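Local coordinates for YscQ-C, type III secretion protein (Yersinia pseudotuberculosis, PDB 3UEP), which forms the C-terminal FliN-like part of a component of the Yop type III secretion machinery, made from an internal translation start, and pairs with a second copy here, at the interface of chains A and B. Coordinates in Å, arbitrary orientation; residue numbers count along the deposited sequence, not the author numbering. Chains: chain A/B, YscQ-C, type III secretion protein.

Three patches join two copies of YscQ-C in a two-fold symmetric, intertwined dimer of the FliN C-terminal type. Contacts 2 and 3 adjoin, their C-alpha centres about 9 Å apart, and share B strand 45-49 and A strand 76-84. Contact 1 centres about 19 Å from contact 3 and 25 Å from contact 2 on the same measure. The long B strand 20-33 links contact 1, at its start, to contact 3, farther along. Contacts 1 and 3 pair largely equivalent segments with the chains exchanged, although chain A breaks between strands 20-27 and 31-33. Each chain thus completes the partner's sheets, which should stabilise the dimer.

Contact 1: the interface of chains A and B. Residues chain A 29-32, 37, 46; chain B 21-23, 25.
B:Val21 turns CG1 anti to its backbone N (chi1 178°), toward A:Leu37, whose CG lies beside its own N and anti to the carbonyl carbon (chi1 -80°). The resulting methyl contact, A:Leu37 CD1 to B:Val21 CG1, is 3.6 Å. B:Val23 spreads its two methyls over different partners: CG1 meets A:Leu37 CD2 tip to tip, while CG2 reaches the branch carbon CG of A:Leu32 at 3.7 Å, the two side chains set roughly perpendicular. Backbone pairing between A:31-33 and the start of B:20-33 is antiparallel. A:Leu32 N gives a hydrogen bond to B:Val21 O (3.0 Å), and B:Val21 N returns one to A:Leu32 O (2.9 Å). B:Val23 N also bonds to A:Gln30 O at 2.8 Å, but from well above the carbonyl plane, where chain A is still a loop. Chain B's strand is thereby added to the edge of A strand 31-33, its valines packed against A helix 34-39. Ring atom CE2 of B:Phe25 lies 4.0 Å from A:Arg29 CG, the side chains running parallel, with guanidinium and ring planes 50° apart. A:Leu32 CD2 covers one guanidinium face, off centre. From strand A:45-48, A:Ile46 sends its terminal methyl to the far end of the ring, CD1 lying 3.9 Å from B:Phe25 CZ.

Contact 2: the interface of chains A and B. Residues chain A 73, 76-77; chain B 45, 47, 49.
Charge pairing joins A:Arg76, at the start of strand 76-84, to B:Asp47 in strand 45-49. The carboxylate oxygen OD2 of B:Asp47 lies 2.9 Å from the guanidinium NH2 of A:Arg76 and forms a salt bridge with it. The acid comes down on the guanidinium face with OD2 leading and CG behind it, above the centre, and the two planes stand 88° apart. The N-H groups of NH1 and NH2 point elsewhere, so the attraction is electrostatic and no hydrogen bond is made to OD2. A bend at chi3 (-53°) turns the head of the otherwise extended arginine chain. Within chain B a hydrogen bond steadies the acid: B:Thr49 N donates to B:Asp47 OD1 at 2.8 Å, approaching from above the carboxylate plane. The two oxygens therefore have different tasks, one tied to its own backbone and the other facing the partner. Apolar contact flanks the ion pair. The terminal methyl CD1 of A:Ile73 packs against B:Asp47 CG at 3.9 Å, and B:Leu45 CD2 approaches the same methyl at 4.1 Å. Aliphatic cover of this kind could limit solvent access and strengthen the charge attraction. The patch may help hold the turn between A strands 63-73 and 76-84 to the partner's strand, adding a charged fastening to the dimer.

Contact 3: the interface of chains A and B. Residues chain A 23-25, 78-79; chain B 28-30, 46, 48.
Hydrogen bonds in two antiparallel pairings tie A:Val23 and A:Phe25 to chain B, and A:Val79 to B:Ile46. A:Val23 and B:Gln30 exchange N-H...O bonds, 2.8 Å from A:Val23 N to B:Gln30 O and 2.7 Å from B:Gln30 N to A:Val23 O. A:Phe25 N then donates to B:Gly28 O at 2.9 Å. In the second pairing A:Val79 N reaches B:Ile46 O, and B:Ile46 N reaches A:Val79 O, each at 2.8 Å. Apolar contacts gather around A:Phe25, whose ring is set perpendicular to the plane through CA, CB and CG (chi2 -90°) and thereby turns a face to B:Leu48. The methyl CD2 of B:Leu48 sits over that face as a CH-pi contact, 3.9 Å from the ring centroid and shifted toward the CD2/CE2 side, 3.5 Å from A:Phe25 CD2, the two side chains running antiparallel. B:Ile46 meets the outer end of the ring with two branches, CD1 at 3.8 Å from A:Phe25 CE1 and CG2 near CZ. B:Leu48 also uses its other methyl, CD1, against A:Val79 CG2. The ring lies between two intermolecular strand pairings, A strand 20-27 with B strand 20-33 and A strand 76-84 with B strand 45-49.

Contact 1: the interface of chains A and B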
# COMPACT_ATOMS: atom_id res chain seq x y z
N ARG A 29 -2.35 7.11 -5.61
CA ARG A 29 -2.35 8.38 -4.89
C ARG A 29 -2.41 8.15 -3.40
O ARG A 29 -2.71 7.05 -2.93
CB ARG A 29 -3.64 9.17 -5.20
CG ARG A 29 -4.90 8.48 -4.66
CD ARG A 29 -6.10 8.71 -5.55
NE ARG A 29 -6.44 10.12 -5.59
CZ ARG A 29 -7.35 10.65 -6.39
NH1 ARG A 29 -8.02 9.89 -7.24
NH2 ARG A 29 -7.58 11.96 -6.35
N GLN A 30 -2.16 9.21 -2.65
CA GLN A 30 -2.17 9.10 -1.21
C GLN A 30 -3.08 10.16 -0.61
O GLN A 30 -3.12 10.30 0.62
CB GLN A 30 -0.74 9.18 -0.66
CG GLN A 30 0.25 8.16 -1.28
CD GLN A 30 1.64 8.23 -0.66
OE1 GLN A 30 1.87 7.74 0.45
NE2 GLN A 30 2.58 8.86 -1.37
N ILE A 31 -3.81 10.90 -1.45
CA ILE A 31 -4.69 11.96 -0.95
C ILE A 31 -6.11 11.96 -1.52
O ILE A 31 -6.30 12.15 -2.72
CB ILE A 31 -4.10 13.39 -1.14
CG1 ILE A 31 -2.74 13.52 -0.44
CG2 ILE A 31 -5.04 14.42 -0.55
CD1 ILE A 31 -2.83 13.56 1.08
N LEU A 32 -7.10 11.76 -0.65
CA LEU A 32 -8.50 12.04 -0.98
C LEU A 32 -9.04 13.03 0.06
O LEU A 32 -8.79 12.87 1.26
CB LEU A 32 -9.35 10.77 -0.94
CG LEU A 32 -9.01 9.67 -1.95
CD1 LEU A 32 -9.92 8.47 -1.78
CD2 LEU A 32 -9.11 10.20 -3.35
N LEU A 37 -14.06 10.81 0.43
CA LEU A 37 -14.14 9.60 1.28
C LEU A 37 -15.54 9.33 1.75
O LEU A 37 -15.99 8.18 1.78
CB LEU A 37 -13.24 9.71 2.52
CG LEU A 37 -11.74 9.45 2.51
CD1 LEU A 37 -11.23 9.55 3.93
CD2 LEU A 37 -11.41 8.10 1.96
N ILE A 46 -12.27 4.66 -8.28
CA ILE A 46 -11.24 5.61 -7.93
C ILE A 46 -10.12 5.47 -8.92
O ILE A 46 -9.61 4.37 -9.15
CB ILE A 46 -10.66 5.39 -6.53
CG1 ILE A 46 -11.75 5.50 -5.48
CG2 ILE A 46 -9.56 6.41 -6.24
CD1 ILE A 46 -11.22 5.19 -4.04
N VAL B 21 -7.03 13.72 3.40
CA VAL B 21 -6.78 12.48 4.11
C VAL B 21 -5.78 11.60 3.34
O VAL B 21 -5.95 11.36 2.14
CB VAL B 21 -8.10 11.72 4.27
CG1 VAL B 21 -7.89 10.38 4.98
CG2 VAL B 21 -9.11 12.57 5.02
N GLN B 22 -4.76 11.13 4.03
CA GLN B 22 -3.80 10.18 3.45
C GLN B 22 -4.44 8.80 3.30
O GLN B 22 -4.79 8.17 4.31
CB GLN B 22 -2.54 10.10 4.31
N VAL B 23 -4.60 8.34 2.06
CA VAL B 23 -5.21 7.04 1.79
C VAL B 23 -4.33 6.11 0.92
O VAL B 23 -3.97 6.46 -0.21
CB VAL B 23 -6.55 7.19 1.06
CG1 VAL B 23 -7.53 8.06 1.89
CG2 VAL B 23 -6.33 7.78 -0.32
N PHE B 25 -3.59 2.35 -1.11
CA PHE B 25 -4.19 1.17 -1.70
C PHE B 25 -3.21 0.04 -1.69
O PHE B 25 -2.28 0.00 -2.50
CB PHE B 25 -4.66 1.45 -3.13
CG PHE B 25 -5.64 2.58 -3.20
CD1 PHE B 25 -7.01 2.34 -3.08
CD2 PHE B 25 -5.19 3.88 -3.29
CE1 PHE B 25 -7.90 3.38 -3.11
CE2 PHE B 25 -6.09 4.92 -3.33
CZ PHE B 25 -7.45 4.67 -3.24

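Contact 2: the interface of chains A and B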
# COMPACT_ATOMS: atom_id res chain seq x y z
N ILE A 73 3.16 -11.27 -14.09
CA ILE A 73 3.88 -12.46 -14.55
C ILE A 73 2.99 -13.70 -14.59
O ILE A 73 2.73 -14.32 -13.56
CB ILE A 73 5.16 -12.74 -13.72
CG1 ILE A 73 4.83 -12.91 -12.24
CG2 ILE A 73 6.19 -11.64 -13.96
CD1 ILE A 73 5.77 -13.87 -11.51
N ARG A 76 -0.37 -13.56 -12.80
CA ARG A 76 -0.21 -13.21 -11.39
C ARG A 76 0.47 -11.87 -11.18
O ARG A 76 1.36 -11.48 -11.93
CB ARG A 76 0.55 -14.31 -10.64
CG ARG A 76 -0.20 -15.63 -10.55
CD ARG A 76 0.62 -16.65 -9.79
NE ARG A 76 1.95 -16.77 -10.36
CZ ARG A 76 2.95 -17.44 -9.79
NH1 ARG A 76 2.77 -18.05 -8.63
NH2 ARG A 76 4.14 -17.49 -10.39
N LEU A 77 0.06 -11.18 -10.14
CA LEU A 77 0.59 -9.87 -9.82
C LEU A 77 1.96 -9.96 -9.15
O LEU A 77 2.17 -10.74 -8.22
CB LEU A 77 -0.40 -9.15 -8.90
CG LEU A 77 -0.33 -7.62 -8.84
CD1 LEU A 77 -0.58 -7.03 -10.23
CD2 LEU A 77 -1.34 -7.07 -7.83
N LEU B 45 12.61 -9.35 -8.53
CA LEU B 45 11.18 -9.55 -8.75
C LEU B 45 10.56 -10.19 -7.53
O LEU B 45 11.03 -11.22 -7.07
CB LEU B 45 10.93 -10.43 -9.97
CG LEU B 45 9.47 -10.79 -10.29
CD1 LEU B 45 8.67 -9.59 -10.85
CD2 LEU B 45 9.42 -11.97 -11.26
N ASP B 47 7.19 -11.93 -6.27
CA ASP B 47 5.91 -12.50 -6.68
C ASP B 47 4.90 -12.35 -5.55
O ASP B 47 5.10 -12.91 -4.47
CB ASP B 47 6.05 -13.97 -7.05
CG ASP B 47 4.82 -14.53 -7.78
OD1 ASP B 47 3.80 -13.80 -7.90
OD2 ASP B 47 4.87 -15.69 -8.23
N THR B 49 1.87 -13.44 -5.93
CA THR B 49 1.24 -14.76 -6.05
C THR B 49 -0.28 -14.69 -6.09
O THR B 49 -0.96 -15.73 -6.02
CB THR B 49 1.65 -15.72 -4.90
OG1 THR B 49 1.05 -15.29 -3.67
CG2 THR B 49 3.17 -15.78 -4.74

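Contact 3: the interface of chains A and B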
# COMPACT_ATOMS: atom_id res chain seq x y z
N VAL A 23 6.21 -6.72 5.31
CA VAL A 23 6.35 -5.84 4.17
C VAL A 23 5.00 -5.70 3.49
O VAL A 23 4.29 -6.69 3.33
CB VAL A 23 7.38 -6.38 3.18
CG1 VAL A 23 7.51 -5.46 1.99
CG2 VAL A 23 8.74 -6.56 3.89
N SER A 24 4.63 -4.48 3.13
CA SER A 24 3.38 -4.25 2.41
C SER A 24 3.68 -3.48 1.11
O SER A 24 4.70 -2.79 1.01
CB SER A 24 2.37 -3.51 3.29
OG SER A 24 2.81 -2.20 3.61
N PHE A 25 2.79 -3.62 0.13
CA PHE A 25 3.00 -3.03 -1.19
C PHE A 25 1.82 -2.14 -1.52
O PHE A 25 0.68 -2.60 -1.50
CB PHE A 25 3.16 -4.13 -2.27
CG PHE A 25 4.25 -5.14 -1.96
CD1 PHE A 25 5.56 -4.93 -2.39
CD2 PHE A 25 3.98 -6.29 -1.21
CE1 PHE A 25 6.57 -5.85 -2.09
CE2 PHE A 25 4.99 -7.22 -0.90
CZ PHE A 25 6.29 -7.00 -1.35
N GLY A 78 2.90 -9.15 -9.62
CA GLY A 78 4.20 -9.08 -9.00
C GLY A 78 4.71 -7.66 -8.89
O GLY A 78 4.08 -6.72 -9.39
N VAL A 79 5.84 -7.50 -8.21
CA VAL A 79 6.47 -6.20 -8.07
C VAL A 79 7.93 -6.26 -8.49
O VAL A 79 8.70 -7.04 -7.93
CB VAL A 79 6.39 -5.69 -6.63
CG1 VAL A 79 7.13 -4.37 -6.49
CG2 VAL A 79 4.94 -5.54 -6.20
N GLY B 28 -0.78 -5.93 -1.62
CA GLY B 28 -0.12 -7.12 -1.12
C GLY B 28 0.56 -6.90 0.23
O GLY B 28 0.85 -5.75 0.62
N ARG B 29 0.77 -8.01 0.94
CA ARG B 29 1.44 -8.02 2.24
C ARG B 29 2.25 -9.31 2.33
O ARG B 29 1.77 -10.37 1.94
CB ARG B 29 0.41 -8.04 3.38
CG ARG B 29 0.09 -6.69 3.98
CD ARG B 29 -0.89 -6.83 5.14
NE ARG B 29 -2.09 -7.57 4.76
CZ ARG B 29 -3.13 -7.78 5.56
NH1 ARG B 29 -3.13 -7.31 6.80
NH2 ARG B 29 -4.18 -8.46 5.11
N GLN B 30 3.47 -9.23 2.86
CA GLN B 30 4.29 -10.43 2.96
C GLN B 30 5.24 -10.39 4.15
O GLN B 30 5.81 -9.36 4.46
CB GLN B 30 5.12 -10.59 1.69
CG GLN B 30 4.48 -11.39 0.59
CD GLN B 30 5.45 -11.64 -0.55
OE1 GLN B 30 6.61 -11.25 -0.48
NE2 GLN B 30 4.98 -12.30 -1.60
N ILE B 46 9.52 -9.56 -6.98
CA ILE B 46 8.78 -10.15 -5.88
C ILE B 46 7.43 -10.63 -6.39
O ILE B 46 6.63 -9.84 -6.89
CB ILE B 46 8.54 -9.15 -4.76
CG1 ILE B 46 9.86 -8.80 -4.07
CG2 ILE B 46 7.57 -9.73 -3.74
CD1 ILE B 46 9.72 -7.73 -3.02
N LEU B 48 3.84 -11.57 -5.79
CA LEU B 48 2.75 -11.45 -4.82
C LEU B 48 1.89 -12.73 -4.80
O LEU B 48 1.27 -13.07 -3.78
CB LEU B 48 1.89 -10.21 -5.09
CG LEU B 48 2.62 -8.87 -4.97
CD1 LEU B 48 1.69 -7.69 -5.19
CD2 LEU B 48 3.27 -8.76 -3.62